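Local coordinates for protein neurotoxin (Clostridium botulinum, PDB 2QN0) that acts as a zinc-dependent protease, the light chain of botulinum neurotoxin serotype C1, and probably cleaves neuronal SNARE proteins of two kinds, at residues Ser66-Ser78 against Ile158-Thr170. Residues are numbered along the deposited sequence; the frame is centred on the assembly and turned at random.
Sequences SPKSGYYDPNYLS and ITGPRENIIDPET
Asn164 lays its side-chain amide against the backbone of Ser69, Gly70 and Tyr71 and uses both ends. Its ND2 gives a nearly straight hydrogen bond (170°) to Ser69 O at 3.0 Å, while OD1 accepts from Tyr71 N at 3.0 Å. Ile166 N reaches OD1 from the opposite face of the amide, closing an Asx turn. Chi1 of -174° swings the amide away from its own N and over to Gly70. Next along, Ile165 N bonds to Tyr71 O at 3.0 Å. Two waters join in: one links Lys68 NZ, Ser69 O and Ile166 O, the other Asp73 N and Glu163 O.

At one end, Lys68 bends so that NZ makes a salt bridge with Asp167 OD1 (2.9 Å).

The apolar contacts centre on Ile165, whose CD1 meets the edge of the Tyr71 ring at CD2 (3.6 Å) and also touches Tyr76 CD2. Pro161 abuts the edge of Tyr76, whose hydroxyl bonds to Ser195; Leu77 CD1 packs on Gly160 CA (3.7 Å).

With two N-H groups gripping OD1 and ND2 engaged as well, Asn164 has its amide rotation fixed, pinning the loop before helix 80-97 to the connection between strands 156-159 and 169-171.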
loop_
_atom_site.group_PDB
_atom_site.type_symbol
_atom_site.label_atom_id
_atom_site.label_comp_id
_atom_site.label_asym_id
_atom_site.label_seq_id
_atom_site.Cartn_x
_atom_site.Cartn_y
_atom_site.Cartn_z
ATOM N N SER A 66 -6.682 -14.205 -17.837
ATOM C CA SER A 66 -6.143 -13.105 -18.628
ATOM C C SER A 66 -7.290 -12.301 -19.239
ATOM O O SER A 66 -8.457 -12.569 -18.954
ATOM C CB SER A 66 -5.233 -13.666 -19.726
ATOM O OG SER A 66 -4.124 -14.349 -19.169
ATOM N N PRO A 67 -6.984 -11.305 -20.093
ATOM C CA PRO A 67 -5.691 -10.807 -20.580
ATOM C C PRO A 67 -4.718 -10.401 -19.475
ATOM O O PRO A 67 -3.517 -10.276 -19.710
ATOM C CB PRO A 67 -6.090 -9.621 -21.452
ATOM C CG PRO A 67 -7.420 -10.033 -21.979
ATOM C CD PRO A 67 -8.087 -10.579 -20.745
ATOM N N LYS A 68 -5.249 -10.192 -18.275
ATOM C CA LYS A 68 -4.450 -9.791 -17.123
ATOM C C LYS A 68 -3.111 -10.524 -17.072
ATOM O O LYS A 68 -3.069 -11.755 -17.003
ATOM C CB LYS A 68 -5.233 -10.062 -15.837
ATOM C CG LYS A 68 -4.654 -9.418 -14.587
ATOM C CD LYS A 68 -4.730 -7.900 -14.662
ATOM C CE LYS A 68 -4.432 -7.270 -13.313
ATOM N NZ LYS A 68 -3.103 -7.686 -12.791
ATOM N N SER A 69 -2.021 -9.764 -17.111
ATOM C CA SER A 69 -0.682 -10.343 -17.058
ATOM C C SER A 69 -0.475 -11.014 -15.707
ATOM O O SER A 69 -0.816 -10.448 -14.667
ATOM C CB SER A 69 0.379 -9.256 -17.253
ATOM O OG SER A 69 0.230 -8.613 -18.507
ATOM N N GLY A 70 0.085 -12.220 -15.724
ATOM C CA GLY A 70 0.314 -12.936 -14.481
ATOM C C GLY A 70 1.627 -13.695 -14.418
ATOM O O GLY A 70 2.220 -14.037 -15.443
ATOM N N TYR A 71 2.079 -13.948 -13.195
ATOM C CA TYR A 71 3.314 -14.679 -12.937
ATOM C C TYR A 71 3.007 -15.547 -11.728
ATOM O O TYR A 71 2.711 -15.031 -10.648
ATOM C CB TYR A 71 4.451 -13.712 -12.608
ATOM C CG TYR A 71 5.778 -14.392 -12.354
ATOM C CD1 TYR A 71 6.657 -14.662 -13.402
ATOM C CD2 TYR A 71 6.148 -14.782 -11.069
ATOM C CE1 TYR A 71 7.874 -15.303 -13.174
ATOM C CE2 TYR A 71 7.364 -15.427 -10.830
ATOM C CZ TYR A 71 8.219 -15.681 -11.888
ATOM O OH TYR A 71 9.423 -16.307 -11.658
ATOM N N TYR A 72 3.073 -16.863 -11.909
ATOM C CA TYR A 72 2.758 -17.792 -10.830
ATOM C C TYR A 72 3.905 -18.723 -10.450
ATOM O O TYR A 72 4.408 -19.475 -11.283
ATOM C CB TYR A 72 1.534 -18.622 -11.226
ATOM C CG TYR A 72 0.297 -17.788 -11.465
ATOM C CD1 TYR A 72 -0.597 -17.521 -10.429
ATOM C CD2 TYR A 72 0.045 -17.225 -12.716
ATOM C CE1 TYR A 72 -1.715 -16.712 -10.632
ATOM C CE2 TYR A 72 -1.070 -16.410 -12.927
ATOM C CZ TYR A 72 -1.943 -16.159 -11.881
ATOM O OH TYR A 72 -3.036 -15.349 -12.080
ATOM N N ASP A 73 4.311 -18.662 -9.186
ATOM C CA ASP A 73 5.382 -19.508 -8.667
ATOM C C ASP A 73 5.009 -19.907 -7.245
ATOM O O ASP A 73 5.174 -19.128 -6.305
ATOM C CB ASP A 73 6.716 -18.759 -8.664
ATOM C CG ASP A 73 7.859 -19.608 -8.125
ATOM O OD1 ASP A 73 7.602 -20.759 -7.712
ATOM O OD2 ASP A 73 9.009 -19.124 -8.107
ATOM N N PRO A 74 4.509 -21.140 -7.069
ATOM C CA PRO A 74 4.104 -21.643 -5.754
ATOM C C PRO A 74 5.222 -21.727 -4.720
ATOM O O PRO A 74 4.952 -21.825 -3.526
ATOM C CB PRO A 74 3.513 -23.010 -6.082
ATOM C CG PRO A 74 4.364 -23.460 -7.229
ATOM C CD PRO A 74 4.430 -22.208 -8.083
ATOM N N ASN A 75 6.470 -21.673 -5.170
ATOM C CA ASN A 75 7.596 -21.767 -4.247
ATOM C C ASN A 75 8.211 -20.427 -3.848
ATOM O O ASN A 75 9.109 -20.385 -3.007
ATOM C CB ASN A 75 8.679 -22.677 -4.832
ATOM C CG ASN A 75 8.152 -24.056 -5.169
ATOM O OD1 ASN A 75 7.519 -24.710 -4.339
ATOM N ND2 ASN A 75 8.406 -24.506 -6.391
ATOM N N TYR A 76 7.741 -19.335 -4.442
ATOM C CA TYR A 76 8.277 -18.022 -4.092
ATOM C C TYR A 76 7.884 -17.685 -2.651
ATOM O O TYR A 76 6.705 -17.731 -2.296
ATOM C CB TYR A 76 7.746 -16.950 -5.047
ATOM C CG TYR A 76 8.206 -15.559 -4.690
ATOM C CD1 TYR A 76 9.563 -15.253 -4.611
ATOM C CD2 TYR A 76 7.285 -14.549 -4.406
ATOM C CE1 TYR A 76 9.996 -13.978 -4.256
ATOM C CE2 TYR A 76 7.707 -13.270 -4.050
ATOM C CZ TYR A 76 9.060 -12.992 -3.976
ATOM O OH TYR A 76 9.484 -11.733 -3.617
ATOM N N LEU A 77 8.884 -17.353 -1.836
ATOM C CA LEU A 77 8.701 -17.020 -0.421
ATOM C C LEU A 77 8.357 -18.224 0.448
ATOM O O LEU A 77 7.827 -18.066 1.547
ATOM C CB LEU A 77 7.611 -15.957 -0.235
ATOM C CG LEU A 77 7.965 -14.507 -0.556
ATOM C CD1 LEU A 77 6.841 -13.592 -0.052
ATOM C CD2 LEU A 77 9.281 -14.136 0.110
ATOM N N SER A 78 8.666 -19.425 -0.029
ATOM C CA SER A 78 8.360 -20.629 0.735
ATOM C C SER A 78 9.382 -20.915 1.829
ATOM O O SER A 78 9.028 -21.417 2.894
ATOM C CB SER A 78 8.259 -21.842 -0.200
ATOM O OG SER A 78 9.474 -22.052 -0.901
ATOM N N ILE A 158 2.276 -5.044 5.443
ATOM C CA ILE A 158 2.777 -5.383 4.120
ATOM C C ILE A 158 3.071 -6.879 4.124
ATOM O O ILE A 158 3.727 -7.381 5.036
ATOM C CB ILE A 158 4.073 -4.617 3.804
ATOM C CG1 ILE A 158 3.767 -3.118 3.725
ATOM C CG2 ILE A 158 4.683 -5.132 2.501
ATOM C CD1 ILE A 158 4.980 -2.255 3.615
ATOM N N THR A 159 2.561 -7.592 3.124
ATOM C CA THR A 159 2.799 -9.030 3.022
ATOM C C THR A 159 3.362 -9.331 1.647
ATOM O O THR A 159 3.447 -8.447 0.790
ATOM C CB THR A 159 1.501 -9.865 3.146
ATOM O OG1 THR A 159 0.740 -9.751 1.934
ATOM C CG2 THR A 159 0.658 -9.388 4.313
ATOM N N GLY A 160 3.748 -10.585 1.448
ATOM C CA GLY A 160 4.252 -11.002 0.159
ATOM C C GLY A 160 3.056 -11.084 -0.775
ATOM O O GLY A 160 1.914 -10.917 -0.334
ATOM N N PRO A 161 3.278 -11.369 -2.062
ATOM C CA PRO A 161 2.216 -11.467 -3.068
ATOM C C PRO A 161 1.153 -12.523 -2.812
ATOM O O PRO A 161 1.352 -13.473 -2.049
ATOM C CB PRO A 161 2.979 -11.777 -4.358
ATOM C CG PRO A 161 4.351 -11.259 -4.099
ATOM C CD PRO A 161 4.591 -11.641 -2.668
ATOM N N ARG A 162 0.014 -12.341 -3.469
ATOM C CA ARG A 162 -1.073 -13.300 -3.386
ATOM C C ARG A 162 -0.776 -14.276 -4.523
ATOM O O ARG A 162 0.389 -14.467 -4.880
ATOM C CB ARG A 162 -2.421 -12.613 -3.607
ATOM C CG ARG A 162 -2.755 -11.538 -2.570
ATOM C CD ARG A 162 -4.241 -11.219 -2.608
ATOM N NE ARG A 162 -4.631 -10.126 -1.718
ATOM C CZ ARG A 162 -5.895 -9.826 -1.431
ATOM N NH1 ARG A 162 -6.882 -10.538 -1.960
ATOM N NH2 ARG A 162 -6.179 -8.815 -0.623
ATOM N N GLU A 163 -1.811 -14.873 -5.108
ATOM C CA GLU A 163 -1.612 -15.829 -6.198
ATOM C C GLU A 163 -0.789 -15.281 -7.367
ATOM O O GLU A 163 0.204 -15.892 -7.770
ATOM C CB GLU A 163 -2.964 -16.345 -6.711
ATOM C CG GLU A 163 -3.681 -17.308 -5.760
ATOM C CD GLU A 163 -4.410 -16.613 -4.618
ATOM O OE1 GLU A 163 -4.336 -15.371 -4.516
ATOM O OE2 GLU A 163 -5.068 -17.316 -3.817
ATOM N N ASN A 164 -1.198 -14.138 -7.913
ATOM C CA ASN A 164 -0.480 -13.528 -9.034
ATOM C C ASN A 164 0.613 -12.607 -8.494
ATOM O O ASN A 164 0.332 -11.530 -7.970
ATOM C CB ASN A 164 -1.452 -12.733 -9.916
ATOM C CG ASN A 164 -0.797 -12.204 -11.179
ATOM O OD1 ASN A 164 0.423 -12.255 -11.328
ATOM N ND2 ASN A 164 -1.608 -11.677 -12.095
ATOM N N ILE A 165 1.862 -13.037 -8.634
ATOM C CA ILE A 165 3.003 -12.285 -8.133
ATOM C C ILE A 165 3.189 -10.890 -8.726
ATOM O O ILE A 165 3.740 -10.010 -8.067
ATOM C CB ILE A 165 4.302 -13.118 -8.303
ATOM C CG1 ILE A 165 4.218 -14.355 -7.403
ATOM C CG2 ILE A 165 5.530 -12.289 -7.952
ATOM C CD1 ILE A 165 5.373 -15.333 -7.565
ATOM N N ILE A 166 2.727 -10.668 -9.953
ATOM C CA ILE A 166 2.893 -9.344 -10.544
ATOM C C ILE A 166 1.629 -8.491 -10.528
ATOM O O ILE A 166 1.465 -7.591 -11.353
ATOM C CB ILE A 166 3.444 -9.421 -11.987
ATOM C CG1 ILE A 166 2.556 -10.313 -12.854
ATOM C CG2 ILE A 166 4.875 -9.936 -11.956
ATOM C CD1 ILE A 166 2.974 -10.350 -14.318
ATOM N N ASP A 167 0.741 -8.772 -9.579
ATOM C CA ASP A 167 -0.494 -8.004 -9.433
ATOM C C ASP A 167 -0.606 -7.528 -7.984
ATOM O O ASP A 167 -1.424 -8.028 -7.213
ATOM C CB ASP A 167 -1.710 -8.855 -9.814
ATOM C CG ASP A 167 -3.007 -8.059 -9.809
ATOM O OD1 ASP A 167 -2.952 -6.831 -10.027
ATOM O OD2 ASP A 167 -4.083 -8.660 -9.605
ATOM N N PRO A 168 0.244 -6.566 -7.590
ATOM C CA PRO A 168 0.217 -6.038 -6.222
ATOM C C PRO A 168 -1.195 -5.580 -5.882
ATOM O O PRO A 168 -1.908 -5.056 -6.740
ATOM C CB PRO A 168 1.232 -4.898 -6.267
ATOM C CG PRO A 168 1.237 -4.485 -7.705
ATOM C CD PRO A 168 1.174 -5.796 -8.433
ATOM N N GLU A 169 -1.597 -5.776 -4.631
ATOM C CA GLU A 169 -2.952 -5.433 -4.220
ATOM C C GLU A 169 -3.058 -4.968 -2.771
ATOM O O GLU A 169 -2.434 -5.537 -1.877
ATOM C CB GLU A 169 -3.834 -6.665 -4.460
ATOM C CG GLU A 169 -5.194 -6.672 -3.812
ATOM C CD GLU A 169 -6.043 -7.826 -4.317
ATOM O OE1 GLU A 169 -5.465 -8.852 -4.749
ATOM O OE2 GLU A 169 -7.284 -7.713 -4.276
ATOM N N THR A 170 -3.849 -3.919 -2.553
ATOM C CA THR A 170 -4.069 -3.372 -1.215
ATOM C C THR A 170 -5.549 -3.541 -0.902
ATOM O O THR A 170 -6.399 -3.216 -1.733
ATOM C CB THR A 170 -3.735 -1.873 -1.160
ATOM O OG1 THR A 170 -2.351 -1.683 -1.472
ATOM C CG2 THR A 170 -4.028 -1.308 0.230
HETATM O O HOH W 1 -0.630 -7.982 -13.477
HETATM O O HOH W 2 2.068 -17.951 -7.429
#